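Local coordinates for superoxide dismutase [Fe] (Sulfolobus acidocaldarius, PDB 1B06), which converts superoxide radicals into hydrogen peroxide and oxygen, using one iron ion per subunit, and so protects the cell from their toxicity, at residues V3-F11 against N46-K57. Residues are numbered along the deposited sequence; the frame is centred on the assembly and turned at random.
Sequences VIQLKRYEF and NSLLDRLEKLIK
Asn46 grips the backbone of Tyr9 twice: OD1 accepts from Tyr9 N at 2.8 Å, and ND2 donates to Tyr9 O, the acceptor lying close to the amide plane. Such nearly straight paired bonds (N-H...O 168° and 173°) fix the rotation of the amide. Leu49 follows, its CB over one face of the Arg8 guanidinium and its CD1 4.0 Å from Tyr9 CE2. Asp50 meets that guanidinium at its edge: OD1 accepts from Arg8 NE at 2.8 Å, lying in the guanidinium plane while NE stands above the carboxylate plane, and also pairs with NH2. A bend at chi2 (-66°) turns the Arg8 chain toward the helix C-terminus, bringing its guanidinium to Asp50. Glu53 divides its carboxylate: OE1 takes a weak bond from Arg8 NH2 (3.2 Å), whereas OE2 accepts from Leu6 N at 2.9 Å through its anti lone pair. A methionine in place of Arg8 would probably leave Asp50 and Glu53 without their shared cation. Farther on, Ile56 CD1 lies 4.3 Å from Leu6 CD1. Lys57 slides past Ile4 and, at long range, faces Glu53 OE1, completing the salt-bridge network. The extended N-terminal segment thus runs along the last turns of helix 27-57 of the alpha-hairpin domain; Tyr9 also touches Ile78 on helix 67-89, and its hydroxyl bonds Asp141 of the second subunit.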
loop_
_atom_site.group_PDB
_atom_site.type_symbol
_atom_site.label_atom_id
_atom_site.label_comp_id
_atom_site.label_asym_id
_atom_site.label_seq_id
_atom_site.Cartn_x
_atom_site.Cartn_y
_atom_site.Cartn_z
ATOM N N VAL A 3 22.120 -27.849 -10.330
ATOM C CA VAL A 3 21.030 -27.765 -11.347
ATOM C C VAL A 3 19.807 -27.083 -10.750
ATOM O O VAL A 3 19.140 -27.643 -9.880
ATOM C CB VAL A 3 20.609 -29.171 -11.840
ATOM C CG1 VAL A 3 19.965 -29.068 -13.219
ATOM C CG2 VAL A 3 21.816 -30.094 -11.883
ATOM N N ILE A 4 19.515 -25.876 -11.229
ATOM C CA ILE A 4 18.375 -25.104 -10.746
ATOM C C ILE A 4 18.287 -25.140 -9.223
ATOM O O ILE A 4 17.733 -26.071 -8.638
ATOM C CB ILE A 4 17.039 -25.631 -11.323
ATOM C CG1 ILE A 4 17.306 -26.502 -12.559
ATOM C CG2 ILE A 4 16.110 -24.458 -11.612
ATOM C CD1 ILE A 4 16.699 -25.995 -13.857
ATOM N N GLN A 5 18.837 -24.117 -8.585
ATOM C CA GLN A 5 18.815 -24.045 -7.135
ATOM C C GLN A 5 19.028 -22.626 -6.632
ATOM O O GLN A 5 19.903 -21.904 -7.109
ATOM C CB GLN A 5 19.893 -24.960 -6.557
ATOM C CG GLN A 5 20.027 -24.899 -5.049
ATOM C CD GLN A 5 21.088 -25.848 -4.534
ATOM O OE1 GLN A 5 20.784 -26.945 -4.066
ATOM N NE2 GLN A 5 22.346 -25.432 -4.623
ATOM N N LEU A 6 18.207 -22.231 -5.667
ATOM C CA LEU A 6 18.301 -20.908 -5.071
ATOM C C LEU A 6 18.866 -21.090 -3.664
ATOM O O LEU A 6 18.651 -22.128 -3.033
ATOM C CB LEU A 6 16.917 -20.252 -4.999
ATOM C CG LEU A 6 16.113 -20.129 -6.300
ATOM C CD1 LEU A 6 14.681 -19.727 -5.990
ATOM C CD2 LEU A 6 16.760 -19.102 -7.202
ATOM N N LYS A 7 19.602 -20.095 -3.182
ATOM C CA LYS A 7 20.178 -20.163 -1.849
ATOM C C LYS A 7 19.146 -19.712 -0.815
ATOM O O LYS A 7 18.238 -18.940 -1.123
ATOM C CB LYS A 7 21.420 -19.273 -1.769
ATOM C CG LYS A 7 22.119 -19.304 -0.417
ATOM C CD LYS A 7 23.468 -20.008 -0.500
ATOM C CE LYS A 7 23.942 -20.474 0.874
ATOM N NZ LYS A 7 25.096 -21.420 0.788
ATOM N N ARG A 8 19.275 -20.210 0.409
ATOM C CA ARG A 8 18.352 -19.845 1.471
ATOM C C ARG A 8 19.022 -18.873 2.424
ATOM O O ARG A 8 20.237 -18.701 2.392
ATOM C CB ARG A 8 17.904 -21.088 2.235
ATOM C CG ARG A 8 17.248 -22.144 1.357
ATOM C CD ARG A 8 15.924 -21.652 0.781
ATOM N NE ARG A 8 15.183 -22.720 0.113
ATOM C CZ ARG A 8 15.478 -23.192 -1.095
ATOM N NH1 ARG A 8 16.501 -22.690 -1.773
ATOM N NH2 ARG A 8 14.755 -24.172 -1.620
ATOM N N TYR A 9 18.226 -18.236 3.272
ATOM C CA TYR A 9 18.755 -17.273 4.230
ATOM C C TYR A 9 19.109 -17.947 5.545
ATOM O O TYR A 9 18.507 -18.952 5.922
ATOM C CB TYR A 9 17.729 -16.159 4.479
ATOM C CG TYR A 9 17.533 -15.251 3.285
ATOM C CD1 TYR A 9 18.467 -14.261 2.978
ATOM C CD2 TYR A 9 16.446 -15.419 2.430
ATOM C CE1 TYR A 9 18.325 -13.462 1.844
ATOM C CE2 TYR A 9 16.295 -14.626 1.293
ATOM C CZ TYR A 9 17.240 -13.655 1.008
ATOM O OH TYR A 9 17.110 -12.891 -0.124
ATOM N N GLU A 10 20.090 -17.384 6.240
ATOM C CA GLU A 10 20.527 -17.916 7.520
ATOM C C GLU A 10 20.148 -16.964 8.643
ATOM O O GLU A 10 20.246 -15.748 8.494
ATOM C CB GLU A 10 22.040 -18.122 7.516
ATOM C CG GLU A 10 22.458 -19.586 7.455
ATOM C CD GLU A 10 23.613 -19.825 6.498
ATOM O OE1 GLU A 10 24.631 -19.104 6.600
ATOM O OE2 GLU A 10 23.501 -20.733 5.643
ATOM N N PHE A 11 19.705 -17.523 9.763
ATOM C CA PHE A 11 19.327 -16.731 10.923
ATOM C C PHE A 11 20.615 -16.243 11.591
ATOM O O PHE A 11 21.426 -17.042 12.059
ATOM C CB PHE A 11 18.507 -17.589 11.895
ATOM C CG PHE A 11 17.950 -16.827 13.071
ATOM C CD1 PHE A 11 17.222 -15.660 12.883
ATOM C CD2 PHE A 11 18.135 -17.297 14.370
ATOM C CE1 PHE A 11 16.687 -14.973 13.961
ATOM C CE2 PHE A 11 17.602 -16.613 15.456
ATOM C CZ PHE A 11 16.874 -15.448 15.246
ATOM N N ASN A 46 12.389 -18.596 3.568
ATOM C CA ASN A 46 12.915 -19.856 3.053
ATOM C C ASN A 46 11.830 -20.807 2.565
ATOM O O ASN A 46 12.006 -21.502 1.563
ATOM C CB ASN A 46 13.776 -20.531 4.121
ATOM C CG ASN A 46 15.089 -19.807 4.345
ATOM O OD1 ASN A 46 15.503 -18.983 3.527
ATOM N ND2 ASN A 46 15.751 -20.110 5.452
ATOM N N SER A 47 10.704 -20.832 3.264
ATOM C CA SER A 47 9.609 -21.705 2.873
ATOM C C SER A 47 8.992 -21.233 1.555
ATOM O O SER A 47 8.474 -22.038 0.777
ATOM C CB SER A 47 8.546 -21.742 3.971
ATOM O OG SER A 47 7.506 -20.824 3.699
ATOM N N LEU A 48 9.044 -19.928 1.302
ATOM C CA LEU A 48 8.491 -19.393 0.065
ATOM C C LEU A 48 9.490 -19.576 -1.066
ATOM O O LEU A 48 9.101 -19.693 -2.226
ATOM C CB LEU A 48 8.146 -17.913 0.218
ATOM C CG LEU A 48 6.833 -17.615 0.939
ATOM C CD1 LEU A 48 6.705 -16.122 1.131
ATOM C CD2 LEU A 48 5.654 -18.157 0.140
ATOM N N LEU A 49 10.777 -19.599 -0.726
ATOM C CA LEU A 49 11.821 -19.798 -1.725
ATOM C C LEU A 49 11.748 -21.243 -2.232
ATOM O O LEU A 49 12.041 -21.524 -3.394
ATOM C CB LEU A 49 13.195 -19.522 -1.117
ATOM C CG LEU A 49 13.625 -18.051 -1.043
ATOM C CD1 LEU A 49 15.016 -17.950 -0.424
ATOM C CD2 LEU A 49 13.628 -17.440 -2.432
ATOM N N ASP A 50 11.356 -22.156 -1.349
ATOM C CA ASP A 50 11.212 -23.554 -1.716
ATOM C C ASP A 50 10.151 -23.662 -2.813
ATOM O O ASP A 50 10.360 -24.328 -3.830
ATOM C CB ASP A 50 10.777 -24.378 -0.502
ATOM C CG ASP A 50 11.888 -24.563 0.508
ATOM O OD1 ASP A 50 13.070 -24.510 0.113
ATOM O OD2 ASP A 50 11.580 -24.761 1.700
ATOM N N ARG A 51 9.016 -22.998 -2.601
ATOM C CA ARG A 51 7.924 -23.012 -3.567
ATOM C C ARG A 51 8.334 -22.365 -4.885
ATOM O O ARG A 51 8.039 -22.892 -5.957
ATOM C CB ARG A 51 6.700 -22.291 -3.001
ATOM C CG ARG A 51 5.729 -23.214 -2.300
ATOM C CD ARG A 51 4.560 -22.447 -1.713
ATOM N NE ARG A 51 3.477 -22.254 -2.675
ATOM C CZ ARG A 51 2.737 -23.236 -3.191
ATOM N NH1 ARG A 51 2.962 -24.495 -2.846
ATOM N NH2 ARG A 51 1.757 -22.957 -4.044
ATOM N N LEU A 52 9.013 -21.225 -4.807
ATOM C CA LEU A 52 9.452 -20.537 -6.015
ATOM C C LEU A 52 10.413 -21.429 -6.802
ATOM O O LEU A 52 10.365 -21.489 -8.032
ATOM C CB LEU A 52 10.140 -19.211 -5.659
ATOM C CG LEU A 52 10.535 -18.307 -6.840
ATOM C CD1 LEU A 52 9.317 -18.047 -7.728
ATOM C CD2 LEU A 52 11.095 -16.988 -6.321
ATOM N N GLU A 53 11.286 -22.120 -6.083
ATOM C CA GLU A 53 12.249 -23.011 -6.712
ATOM C C GLU A 53 11.520 -24.133 -7.453
ATOM O O GLU A 53 11.854 -24.458 -8.594
ATOM C CB GLU A 53 13.169 -23.601 -5.649
ATOM C CG GLU A 53 14.401 -24.269 -6.194
ATOM C CD GLU A 53 15.278 -24.823 -5.095
ATOM O OE1 GLU A 53 14.843 -25.772 -4.414
ATOM O OE2 GLU A 53 16.399 -24.308 -4.909
ATOM N N LYS A 54 10.523 -24.719 -6.798
ATOM C CA LYS A 54 9.740 -25.803 -7.387
ATOM C C LYS A 54 9.050 -25.313 -8.650
ATOM O O LYS A 54 9.006 -26.010 -9.666
ATOM C CB LYS A 54 8.679 -26.283 -6.401
ATOM C CG LYS A 54 9.164 -27.321 -5.418
ATOM C CD LYS A 54 7.986 -27.932 -4.673
ATOM C CE LYS A 54 8.431 -28.600 -3.377
ATOM N NZ LYS A 54 7.902 -27.890 -2.174
ATOM N N LEU A 55 8.503 -24.106 -8.562
ATOM C CA LEU A 55 7.799 -23.472 -9.668
ATOM C C LEU A 55 8.737 -23.314 -10.858
ATOM O O LEU A 55 8.371 -23.620 -11.992
ATOM C CB LEU A 55 7.276 -22.106 -9.215
ATOM C CG LEU A 55 6.583 -21.136 -10.168
ATOM C CD1 LEU A 55 5.754 -20.172 -9.343
ATOM C CD2 LEU A 55 7.603 -20.365 -10.986
ATOM N N ILE A 56 9.951 -22.845 -10.590
ATOM C CA ILE A 56 10.939 -22.649 -11.638
ATOM C C ILE A 56 11.344 -23.978 -12.284
ATOM O O ILE A 56 11.495 -24.062 -13.501
ATOM C CB ILE A 56 12.190 -21.939 -11.081
ATOM C CG1 ILE A 56 11.823 -20.515 -10.648
ATOM C CG2 ILE A 56 13.293 -21.916 -12.133
ATOM C CD1 ILE A 56 12.941 -19.771 -9.948
ATOM N N LYS A 57 11.512 -25.011 -11.463
ATOM C CA LYS A 57 11.899 -26.336 -11.946
ATOM C C LYS A 57 10.777 -27.001 -12.732
ATOM O O LYS A 57 11.028 -27.769 -13.659
ATOM C CB LYS A 57 12.269 -27.244 -10.771
ATOM C CG LYS A 57 13.516 -26.825 -10.018
ATOM C CD LYS A 57 14.364 -28.029 -9.646
ATOM C CE LYS A 57 14.096 -28.475 -8.219
ATOM N NZ LYS A 57 15.273 -28.232 -7.335
#